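Local coordinates for phosphatidylinositol phosphate phosphatase (Schizosaccharomyces pombe, PDB 1I9Z), which removes the 5-phosphate from soluble and lipid inositol phosphates, including phosphatidylinositol 4,5-bisphosphate, through the magnesium-dependent catalytic domain of a synaptojanin-like protein, at residues 10-15 with 330-335; 26-31 with 45-50; 293-298 with 310-315. All coordinates share one frame; numbering follows the deposited sequence.

Contact 1 of 3, residues 10-15 with 330-335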
loop_
_atom_site.group_PDB
_atom_site.type_symbol
_atom_site.label_atom_id
_atom_site.label_comp_id
_atom_site.label_asym_id
_atom_site.label_seq_id
_atom_site.Cartn_x
_atom_site.Cartn_y
_atom_site.Cartn_z
ATOM N N HIS A 10 27.619 -16.313 8.336
ATOM C CA HIS A 10 28.251 -15.056 8.687
ATOM C C HIS A 10 29.222 -14.594 7.623
ATOM O O HIS A 10 29.217 -13.429 7.230
ATOM C CB HIS A 10 28.972 -15.189 10.018
ATOM C CG HIS A 10 29.452 -13.884 10.565
ATOM N ND1 HIS A 10 30.752 -13.444 10.415
ATOM C CD2 HIS A 10 28.790 -12.894 11.209
ATOM C CE1 HIS A 10 30.868 -12.238 10.944
ATOM N NE2 HIS A 10 29.691 -11.882 11.431
ATOM N N GLU A 11 30.045 -15.529 7.153
ATOM C CA GLU A 11 31.060 -15.255 6.134
ATOM C C GLU A 11 30.426 -14.974 4.792
ATOM O O GLU A 11 30.788 -14.026 4.099
ATOM C CB GLU A 11 32.002 -16.455 5.999
ATOM C CG GLU A 11 32.984 -16.599 7.141
ATOM C CD GLU A 11 33.825 -15.340 7.327
ATOM O OE1 GLU A 11 34.366 -14.823 6.316
ATOM O OE2 GLU A 11 33.938 -14.871 8.482
ATOM N N LEU A 12 29.467 -15.819 4.443
ATOM C CA LEU A 12 28.752 -15.730 3.188
ATOM C C LEU A 12 28.072 -14.380 3.059
ATOM O O LEU A 12 27.992 -13.822 1.975
ATOM C CB LEU A 12 27.728 -16.859 3.130
ATOM C CG LEU A 12 27.480 -17.543 1.791
ATOM C CD1 LEU A 12 28.782 -17.917 1.116
ATOM C CD2 LEU A 12 26.635 -18.771 2.038
ATOM N N ARG A 13 27.597 -13.854 4.179
ATOM C CA ARG A 13 26.925 -12.568 4.185
ATOM C C ARG A 13 27.881 -11.487 3.694
ATOM O O ARG A 13 27.466 -10.483 3.119
ATOM C CB ARG A 13 26.437 -12.256 5.600
ATOM C CG ARG A 13 25.388 -11.168 5.676
ATOM C CD ARG A 13 24.967 -10.889 7.111
ATOM N NE ARG A 13 24.296 -12.035 7.722
ATOM C CZ ARG A 13 23.235 -11.933 8.523
ATOM N NH1 ARG A 13 22.734 -10.731 8.801
ATOM N NH2 ARG A 13 22.671 -13.020 9.044
ATOM N N LYS A 14 29.175 -11.692 3.920
ATOM C CA LYS A 14 30.164 -10.720 3.472
ATOM C C LYS A 14 30.414 -10.852 1.964
ATOM O O LYS A 14 30.845 -9.898 1.318
ATOM C CB LYS A 14 31.478 -10.905 4.250
ATOM C CG LYS A 14 31.352 -10.641 5.754
ATOM C CD LYS A 14 32.553 -11.182 6.538
ATOM C CE LYS A 14 32.381 -10.971 8.043
ATOM N NZ LYS A 14 33.410 -11.718 8.853
ATOM N N ARG A 15 30.124 -12.017 1.392
ATOM C CA ARG A 15 30.341 -12.214 -0.039
ATOM C C ARG A 15 29.059 -12.290 -0.892
ATOM O O ARG A 15 29.055 -12.897 -1.964
ATOM C CB ARG A 15 31.168 -13.474 -0.251
ATOM C CG ARG A 15 32.437 -13.486 0.582
ATOM C CD ARG A 15 33.487 -14.392 -0.032
ATOM N NE ARG A 15 33.087 -15.792 -0.055
ATOM C CZ ARG A 15 33.446 -16.655 -1.002
ATOM N NH1 ARG A 15 34.214 -16.254 -2.011
ATOM N NH2 ARG A 15 33.031 -17.920 -0.948
ATOM N N GLU A 330 28.304 -24.853 0.974
ATOM C CA GLU A 330 28.887 -26.167 1.236
ATOM C C GLU A 330 30.433 -26.107 1.257
ATOM O O GLU A 330 31.079 -26.709 2.118
ATOM C CB GLU A 330 28.394 -27.185 0.198
ATOM C CG GLU A 330 26.879 -27.437 0.189
ATOM C CD GLU A 330 26.316 -27.862 1.547
ATOM O OE1 GLU A 330 27.053 -28.513 2.333
ATOM O OE2 GLU A 330 25.126 -27.559 1.822
ATOM N N GLU A 331 31.018 -25.375 0.316
ATOM C CA GLU A 331 32.464 -25.230 0.246
ATOM C C GLU A 331 32.981 -24.599 1.543
ATOM O O GLU A 331 33.840 -25.166 2.209
ATOM C CB GLU A 331 32.813 -24.374 -0.965
ATOM C CG GLU A 331 34.114 -23.619 -0.888
ATOM C CD GLU A 331 34.311 -22.751 -2.115
ATOM O OE1 GLU A 331 34.907 -21.656 -1.983
ATOM O OE2 GLU A 331 33.866 -23.172 -3.213
ATOM N N LEU A 332 32.452 -23.433 1.906
ATOM C CA LEU A 332 32.856 -22.759 3.136
ATOM C C LEU A 332 32.665 -23.668 4.339
ATOM O O LEU A 332 33.503 -23.705 5.232
ATOM C CB LEU A 332 32.028 -21.491 3.358
ATOM C CG LEU A 332 32.356 -20.174 2.645
ATOM C CD1 LEU A 332 33.559 -19.509 3.314
ATOM C CD2 LEU A 332 32.609 -20.423 1.172
ATOM N N TYR A 333 31.548 -24.390 4.364
ATOM C CA TYR A 333 31.226 -25.291 5.468
ATOM C C TYR A 333 32.239 -26.434 5.624
ATOM O O TYR A 333 32.632 -26.773 6.740
ATOM C CB TYR A 333 29.826 -25.872 5.273
ATOM C CG TYR A 333 29.318 -26.648 6.460
ATOM C CD1 TYR A 333 28.445 -26.064 7.380
ATOM C CD2 TYR A 333 29.721 -27.971 6.677
ATOM C CE1 TYR A 333 27.984 -26.777 8.483
ATOM C CE2 TYR A 333 29.266 -28.694 7.777
ATOM C CZ TYR A 333 28.396 -28.098 8.677
ATOM O OH TYR A 333 27.921 -28.825 9.751
ATOM N N ASN A 334 32.632 -27.038 4.502
ATOM C CA ASN A 334 33.612 -28.126 4.501
ATOM C C ASN A 334 34.979 -27.602 4.918
ATOM O O ASN A 334 35.651 -28.171 5.783
ATOM C CB ASN A 334 33.762 -28.739 3.108
ATOM C CG ASN A 334 32.626 -29.663 2.747
ATOM O OD1 ASN A 334 31.946 -30.218 3.623
ATOM N ND2 ASN A 334 32.426 -29.860 1.445
ATOM N N GLN A 335 35.392 -26.517 4.278
ATOM C CA GLN A 335 36.669 -25.926 4.589
ATOM C C GLN A 335 36.771 -25.701 6.095
ATOM O O GLN A 335 37.813 -25.962 6.698
ATOM C CB GLN A 335 36.824 -24.608 3.849
ATOM C CG GLN A 335 38.191 -24.025 3.976
ATOM C CD GLN A 335 38.226 -22.597 3.533
ATOM O OE1 GLN A 335 37.879 -21.693 4.291
ATOM N NE2 GLN A 335 38.625 -22.375 2.288
#

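Contact 2 of 3, residues 26-31 with 45-50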
loop_
_atom_site.group_PDB
_atom_site.type_symbol
_atom_site.label_atom_id
_atom_site.label_comp_id
_atom_site.label_asym_id
_atom_site.label_seq_id
_atom_site.Cartn_x
_atom_site.Cartn_y
_atom_site.Cartn_z
ATOM N N LYS A 26 10.408 0.981 -9.091
ATOM C CA LYS A 26 9.578 2.153 -8.732
ATOM C C LYS A 26 8.111 1.715 -8.593
ATOM O O LYS A 26 7.566 1.074 -9.496
ATOM C CB LYS A 26 9.636 3.221 -9.834
ATOM C CG LYS A 26 11.022 3.875 -10.039
ATOM C CD LYS A 26 11.016 4.624 -11.380
ATOM C CE LYS A 26 12.185 5.655 -11.537
ATOM N NZ LYS A 26 11.738 7.103 -11.250
ATOM N N ILE A 27 7.481 2.085 -7.482
ATOM C CA ILE A 27 6.115 1.656 -7.211
ATOM C C ILE A 27 5.223 2.851 -6.923
ATOM O O ILE A 27 5.571 3.720 -6.120
ATOM C CB ILE A 27 6.069 0.711 -6.004
ATOM C CG1 ILE A 27 6.931 -0.529 -6.282
ATOM C CG2 ILE A 27 4.580 0.336 -5.732
ATOM C CD1 ILE A 27 7.099 -1.489 -5.050
ATOM N N PHE A 28 4.092 2.910 -7.591
ATOM C CA PHE A 28 3.149 4.041 -7.466
ATOM C C PHE A 28 1.906 3.489 -6.803
ATOM O O PHE A 28 1.299 2.531 -7.327
ATOM C CB PHE A 28 2.770 4.566 -8.857
ATOM C CG PHE A 28 1.987 5.869 -8.832
ATOM C CD1 PHE A 28 2.657 7.106 -9.029
ATOM C CD2 PHE A 28 0.582 5.889 -8.645
ATOM C CE1 PHE A 28 1.966 8.323 -9.039
ATOM C CE2 PHE A 28 -0.144 7.111 -8.646
ATOM C CZ PHE A 28 0.576 8.358 -8.842
ATOM N N VAL A 29 1.532 4.038 -5.656
ATOM C CA VAL A 29 0.396 3.559 -4.896
ATOM C C VAL A 29 -0.641 4.652 -4.888
ATOM O O VAL A 29 -0.353 5.792 -4.545
ATOM C CB VAL A 29 0.778 3.177 -3.431
ATOM C CG1 VAL A 29 -0.508 2.747 -2.605
ATOM C CG2 VAL A 29 1.780 2.061 -3.428
ATOM N N ALA A 30 -1.840 4.289 -5.303
ATOM C CA ALA A 30 -2.933 5.218 -5.462
ATOM C C ALA A 30 -4.202 4.733 -4.780
ATOM O O ALA A 30 -4.588 3.583 -4.933
ATOM C CB ALA A 30 -3.228 5.402 -7.028
ATOM N N SER A 31 -4.889 5.666 -4.119
ATOM C CA SER A 31 -6.108 5.376 -3.379
ATOM C C SER A 31 -7.225 6.393 -3.663
ATOM O O SER A 31 -6.979 7.632 -3.719
ATOM C CB SER A 31 -5.802 5.346 -1.854
ATOM O OG SER A 31 -6.886 4.739 -1.201
ATOM N N ASN A 45 -4.376 13.599 -13.658
ATOM C CA ASN A 45 -3.830 14.375 -12.521
ATOM C C ASN A 45 -3.546 13.478 -11.333
ATOM O O ASN A 45 -2.688 13.779 -10.479
ATOM C CB ASN A 45 -4.822 15.488 -12.126
ATOM C CG ASN A 45 -4.882 16.612 -13.192
ATOM O OD1 ASN A 45 -5.834 17.441 -13.226
ATOM N ND2 ASN A 45 -3.848 16.643 -14.081
ATOM N N TRP A 46 -4.251 12.358 -11.295
ATOM C CA TRP A 46 -4.060 11.437 -10.176
ATOM C C TRP A 46 -2.949 10.391 -10.381
ATOM O O TRP A 46 -2.065 10.185 -9.545
ATOM C CB TRP A 46 -5.430 10.797 -9.856
ATOM C CG TRP A 46 -5.392 9.690 -8.777
ATOM C CD1 TRP A 46 -4.681 9.693 -7.604
ATOM C CD2 TRP A 46 -6.159 8.488 -8.777
ATOM N NE1 TRP A 46 -4.985 8.558 -6.846
ATOM C CE2 TRP A 46 -5.895 7.805 -7.544
ATOM C CE3 TRP A 46 -7.072 7.920 -9.696
ATOM C CZ2 TRP A 46 -6.494 6.597 -7.228
ATOM C CZ3 TRP A 46 -7.674 6.740 -9.410
ATOM C CH2 TRP A 46 -7.405 6.055 -8.166
ATOM N N LEU A 47 -3.001 9.721 -11.528
ATOM C CA LEU A 47 -2.043 8.686 -11.828
ATOM C C LEU A 47 -0.727 9.142 -12.452
ATOM O O LEU A 47 0.268 8.405 -12.367
ATOM C CB LEU A 47 -2.730 7.617 -12.715
ATOM C CG LEU A 47 -3.363 6.359 -12.039
ATOM C CD1 LEU A 47 -3.651 6.514 -10.526
ATOM C CD2 LEU A 47 -4.591 5.880 -12.796
ATOM N N PHE A 48 -0.695 10.334 -13.084
ATOM C CA PHE A 48 0.590 10.832 -13.671
ATOM C C PHE A 48 0.765 12.259 -13.119
ATOM O O PHE A 48 0.874 13.242 -13.870
ATOM C CB PHE A 48 0.444 10.861 -15.189
ATOM C CG PHE A 48 -0.025 9.549 -15.748
ATOM C CD1 PHE A 48 -1.110 9.497 -16.606
ATOM C CD2 PHE A 48 0.690 8.387 -15.469
ATOM C CE1 PHE A 48 -1.484 8.254 -17.207
ATOM C CE2 PHE A 48 0.346 7.163 -16.037
ATOM C CZ PHE A 48 -0.746 7.102 -16.908
ATOM N N PRO A 49 0.770 12.381 -11.795
ATOM C CA PRO A 49 0.891 13.684 -11.139
ATOM C C PRO A 49 2.193 14.386 -11.235
ATOM O O PRO A 49 2.233 15.632 -11.171
ATOM C CB PRO A 49 0.587 13.358 -9.691
ATOM C CG PRO A 49 1.382 12.034 -9.548
ATOM C CD PRO A 49 0.914 11.283 -10.807
ATOM N N GLU A 50 3.263 13.615 -11.352
ATOM C CA GLU A 50 4.594 14.225 -11.382
ATOM C C GLU A 50 5.127 14.233 -12.776
ATOM O O GLU A 50 4.580 13.571 -13.664
ATOM C CB GLU A 50 5.603 13.454 -10.475
ATOM C CG GLU A 50 5.448 11.895 -10.402
ATOM C CD GLU A 50 5.220 11.205 -11.784
ATOM O OE1 GLU A 50 6.151 11.286 -12.633
ATOM O OE2 GLU A 50 4.120 10.593 -12.020
#

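Contact 3 of 3, residues 293-298 with 310-315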
loop_
_atom_site.group_PDB
_atom_site.type_symbol
_atom_site.label_atom_id
_atom_site.label_comp_id
_atom_site.label_asym_id
_atom_site.label_seq_id
_atom_site.Cartn_x
_atom_site.Cartn_y
_atom_site.Cartn_z
ATOM N N PRO A 293 10.568 6.007 0.590
ATOM C CA PRO A 293 9.430 6.848 0.213
ATOM C C PRO A 293 9.808 8.140 -0.439
ATOM O O PRO A 293 10.820 8.787 -0.079
ATOM C CB PRO A 293 8.711 7.069 1.547
ATOM C CG PRO A 293 9.912 7.153 2.508
ATOM C CD PRO A 293 10.764 6.004 2.060
ATOM N N HIS A 294 9.026 8.538 -1.431
ATOM C CA HIS A 294 9.301 9.769 -2.084
ATOM C C HIS A 294 8.181 10.767 -1.906
ATOM O O HIS A 294 8.277 11.655 -1.048
ATOM C CB HIS A 294 9.646 9.521 -3.556
ATOM C CG HIS A 294 11.038 8.987 -3.733
ATOM N ND1 HIS A 294 11.340 7.641 -3.696
ATOM C CD2 HIS A 294 12.226 9.628 -3.858
ATOM C CE1 HIS A 294 12.649 7.474 -3.790
ATOM N NE2 HIS A 294 13.211 8.665 -3.889
ATOM N N SER A 295 7.103 10.614 -2.649
ATOM C CA SER A 295 5.985 11.566 -2.593
ATOM C C SER A 295 4.784 11.024 -1.830
ATOM O O SER A 295 4.603 9.799 -1.698
ATOM C CB SER A 295 5.518 11.922 -4.015
ATOM O OG SER A 295 6.580 12.471 -4.748
ATOM N N TYR A 296 3.967 11.940 -1.323
ATOM C CA TYR A 296 2.720 11.546 -0.632
ATOM C C TYR A 296 1.831 12.744 -0.795
ATOM O O TYR A 296 2.008 13.767 -0.091
ATOM C CB TYR A 296 2.990 11.288 0.867
ATOM C CG TYR A 296 1.808 10.833 1.720
ATOM C CD1 TYR A 296 1.780 11.093 3.074
ATOM C CD2 TYR A 296 0.764 10.025 1.180
ATOM C CE1 TYR A 296 0.793 10.533 3.909
ATOM C CE2 TYR A 296 -0.248 9.502 1.999
ATOM C CZ TYR A 296 -0.221 9.735 3.371
ATOM O OH TYR A 296 -1.155 9.104 4.208
ATOM N N GLN A 297 0.826 12.647 -1.654
ATOM C CA GLN A 297 -0.008 13.837 -1.909
ATOM C C GLN A 297 -1.458 13.489 -2.233
ATOM O O GLN A 297 -1.754 12.338 -2.622
ATOM C CB GLN A 297 0.498 14.544 -3.190
ATOM C CG GLN A 297 1.729 15.462 -3.048
ATOM C CD GLN A 297 1.582 16.469 -1.898
ATOM O OE1 GLN A 297 0.505 17.102 -1.683
ATOM N NE2 GLN A 297 2.655 16.609 -1.126
ATOM N N SER A 298 -2.318 14.508 -2.138
ATOM C CA SER A 298 -3.702 14.418 -2.589
ATOM C C SER A 298 -3.689 15.137 -3.965
ATOM O O SER A 298 -2.768 15.887 -4.293
ATOM C CB SER A 298 -4.694 15.055 -1.630
ATOM O OG SER A 298 -4.591 16.463 -1.585
ATOM N N TYR A 310 -1.949 9.666 -3.508
ATOM C CA TYR A 310 -0.988 8.688 -3.988
ATOM C C TYR A 310 0.300 8.804 -3.182
ATOM O O TYR A 310 0.534 9.827 -2.496
ATOM C CB TYR A 310 -0.676 8.842 -5.503
ATOM C CG TYR A 310 0.121 10.101 -5.827
ATOM C CD1 TYR A 310 1.522 10.071 -5.821
ATOM C CD2 TYR A 310 -0.515 11.299 -6.043
ATOM C CE1 TYR A 310 2.277 11.233 -6.048
ATOM C CE2 TYR A 310 0.232 12.495 -6.237
ATOM C CZ TYR A 310 1.598 12.445 -6.251
ATOM O OH TYR A 310 2.321 13.593 -6.524
ATOM N N ALA A 311 1.135 7.773 -3.280
ATOM C CA ALA A 311 2.443 7.796 -2.645
ATOM C C ALA A 311 3.358 7.082 -3.634
ATOM O O ALA A 311 2.889 6.192 -4.392
ATOM C CB ALA A 311 2.414 7.027 -1.274
ATOM N N THR A 312 4.652 7.466 -3.654
ATOM C CA THR A 312 5.602 6.776 -4.519
ATOM C C THR A 312 6.740 6.184 -3.676
ATOM O O THR A 312 7.101 6.718 -2.596
ATOM C CB THR A 312 6.193 7.724 -5.581
ATOM O OG1 THR A 312 6.737 8.883 -4.932
ATOM C CG2 THR A 312 5.135 8.144 -6.547
ATOM N N TYR A 313 7.291 5.084 -4.160
ATOM C CA TYR A 313 8.391 4.396 -3.466
ATOM C C TYR A 313 9.404 3.807 -4.434
ATOM O O TYR A 313 9.110 3.585 -5.628
ATOM C CB TYR A 313 7.884 3.193 -2.678
ATOM C CG TYR A 313 6.806 3.505 -1.674
ATOM C CD1 TYR A 313 5.448 3.407 -1.999
ATOM C CD2 TYR A 313 7.156 3.942 -0.404
ATOM C CE1 TYR A 313 4.438 3.752 -1.064
ATOM C CE2 TYR A 313 6.167 4.296 0.557
ATOM C CZ TYR A 313 4.803 4.201 0.208
ATOM O OH TYR A 313 3.842 4.520 1.106
ATOM N N GLU A 314 10.605 3.583 -3.905
ATOM C CA GLU A 314 11.623 2.851 -4.635
ATOM C C GLU A 314 11.753 1.632 -3.775
ATOM O O GLU A 314 11.827 1.761 -2.556
ATOM C CB GLU A 314 12.957 3.575 -4.688
ATOM C CG GLU A 314 13.015 4.586 -5.792
ATOM C CD GLU A 314 14.416 5.164 -5.936
ATOM O OE1 GLU A 314 14.909 5.823 -4.986
ATOM O OE2 GLU A 314 15.012 4.934 -7.000
ATOM N N ALA A 315 11.797 0.448 -4.387
ATOM C CA ALA A 315 11.882 -0.774 -3.615
ATOM C C ALA A 315 13.081 -1.554 -4.127
ATOM O O ALA A 315 13.149 -1.876 -5.321
ATOM C CB ALA A 315 10.598 -1.608 -3.799
HETATM O O HOH W 1 5.960 7.773 -0.251
HETATM O O HOH W 2 5.435 12.818 -7.497
#

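Contact 1 of 3, residues 10-15 with 330-335
Two terminal helices, 3-14 and 322-343, pair here well away from the body of the DNase I-like 5-phosphatase domain, about 37 Å from the centre of the chain to the centre of the contact. The touch is light and rests largely on Leu-332, whose CG stands anti to its carbonyl carbon (chi1 -81°) and so carries its methyls across to segment 10-15. Along the first segment, Glu-11 comes first. Its CB lies 4.4 Å from CD1 of Leu-332, but the rest of the chain turns off, and OE2 takes a salt bridge from Lys-14 NZ at 3.2 Å, one turn on in the same helix. The ammonium meets that oxygen from above the carboxylate plane. Leu-12 follows, the buried member of the group: its CD1 stands 4.5 Å from Leu-332 CG, while the side chain also packs on Leu-328 and Phe-329. Val-8, a turn earlier, touches Leu-332 too, so the apolar seam runs on beyond the two segments. Arg-15 closes the segment just past the helix, its backbone N bonded to Leu-12 O. The side chain bends at chi3 (-64°), which sends the guanidinium tip to tip against Leu-332. NH1 is held in a salt bridge by Glu-18; Glu-331 OE1, 4.3 Å from NH2, is too far for one, though its charge would probably still favour the arginine's position. The guanidinium instead turns an edge to an apolar group: Leu-332 CD2 lies near its plane, 3.3 Å from Arg-15 NH2.

Contact 2 of 3, residues 26-31 with 45-50
The ring of Phe-28 carries the backbone oxygen of Leu-47 over one face, 3.5 Å above the plane and offset toward the rim. At its edge comes the backbone oxygen of Trp-46, with Trp-46 O 3.3 Å from Phe-28 CZ. At the edge too is Pro-49 CG, and Pro-49 CD meets the ring obliquely at 3.5 Å from Phe-28 CZ, the two side chains reaching toward each other tip to tip. The indole of Trp-46 has Leu-47 CD1 centred over one face and Ser-31 N at its edge. These groups join strand 20-33 to the short helix 44-47 and the turn after it, the first strand and the helix of a beta-alpha-beta unit completed by strand 57-63 in the DNase I-like fold. Phe-28 and Ala-30 both point from the strand to the helix. With CG anti to the backbone N (chi1 -170°), Phe-28 drives its ring under the helix end, where the chain leaves helical geometry at Phe-48. The ring edge turns its C-H groups to Trp-46 O, while Leu-47 O looks down on a face; Trp-46 O, buried by the contact, has no hydrogen-bonding partner in the model, so the ring edge probably gives it at most a weak electrostatic match. Tyr-310 and Tyr-58 also meet the Phe-28 ring. Leu-47 bridges the two strand residues: its CD1 is 4.0 Å from Phe-28 CE2 and 3.7 Å from Ala-30 CB. The N-H of Trp-46 NE1, given to the backbone oxygen of Ile-309 at the start of strand 309-320, restrains the rotation of the indole. Against the small methyl of Ala-30 the indole lies obliquely, with Trp-46 CZ2 3.5 Å from Ala-30 CB.

Contact 3 of 3, residues 293-298 with 310-315
Tyr-310 leaves its strand with CG in the crowded position between the backbone N and the carbonyl carbon (chi1 70°), which lays the ring alongside the neighbouring strand. Beyond CB and CG the two ring edges part company: CD2 runs past the backbone oxygen of Gln-297, CE2 comes to 3.7 Å from Gln-297 CB, and on the other side CE1 reaches Ser-295 CB at 3.9 Å. At the tip, OH lies beside CB and CG of Gln-297 and shares a weak hydrogen bond with a water that Ser-295 OG holds more firmly. Gln-297 and the tyrosine point the same way, and the glutamine amide is drawn off to Thr-256. An alanine in place of Tyr-310 would remove the ring that meets Phe-28 and would probably leave Gln-297 CB and Ser-295 CB less firmly packed. The backbones form the antiparallel hairpin of strands 292-298 and 309-320 at one margin of the six-stranded sheet. Gln-297 and Tyr-310 are a hydrogen-bonded pair, both bonds nearly along the C=O axes; Tyr-296 faces Ala-311 in a non-hydrogen-bonded pair. A beta bulge then shifts the register before Pro-293 meets Tyr-313. In the bulge, the N-H of Ser-295 turns to a side chain, Thr-312 OG1, at 2.9 Å. Thr-312 O accepts His-294 N at 2.9 Å and a second proton from a water that also donates to Ser-295 O; this water sits over one face of Tyr-313. The imidazole of His-294 crosses Glu-314 with ring and carboxylate planes 68° apart, its CE1 3.0 Å from Glu-314 OE1.

How the contacts relate
From the N terminus, helix 3-14 supplies the first half of contact 1 and leads straight into strand 20-33. Contact 2 then closes a short loop, with 13 residues between its segments. Contact 3 comes much later, a hairpin with 11 residues between its segments, in series with contact 2. Strand 309-320 runs on to helix 322-343, which returns to helix 3-14 and closes contact 1 around both others. Contacts 2 and 3 share one sheet, their centres about 8 Å apart: strands 20-33 and 309-320 are neighbours, and Pro-49 packs on Tyr-310. Contact 1 stands apart, its nearest atoms about 18 Å from contact 3, pairing the two terminal helices that flank those neighbouring strands in sequence.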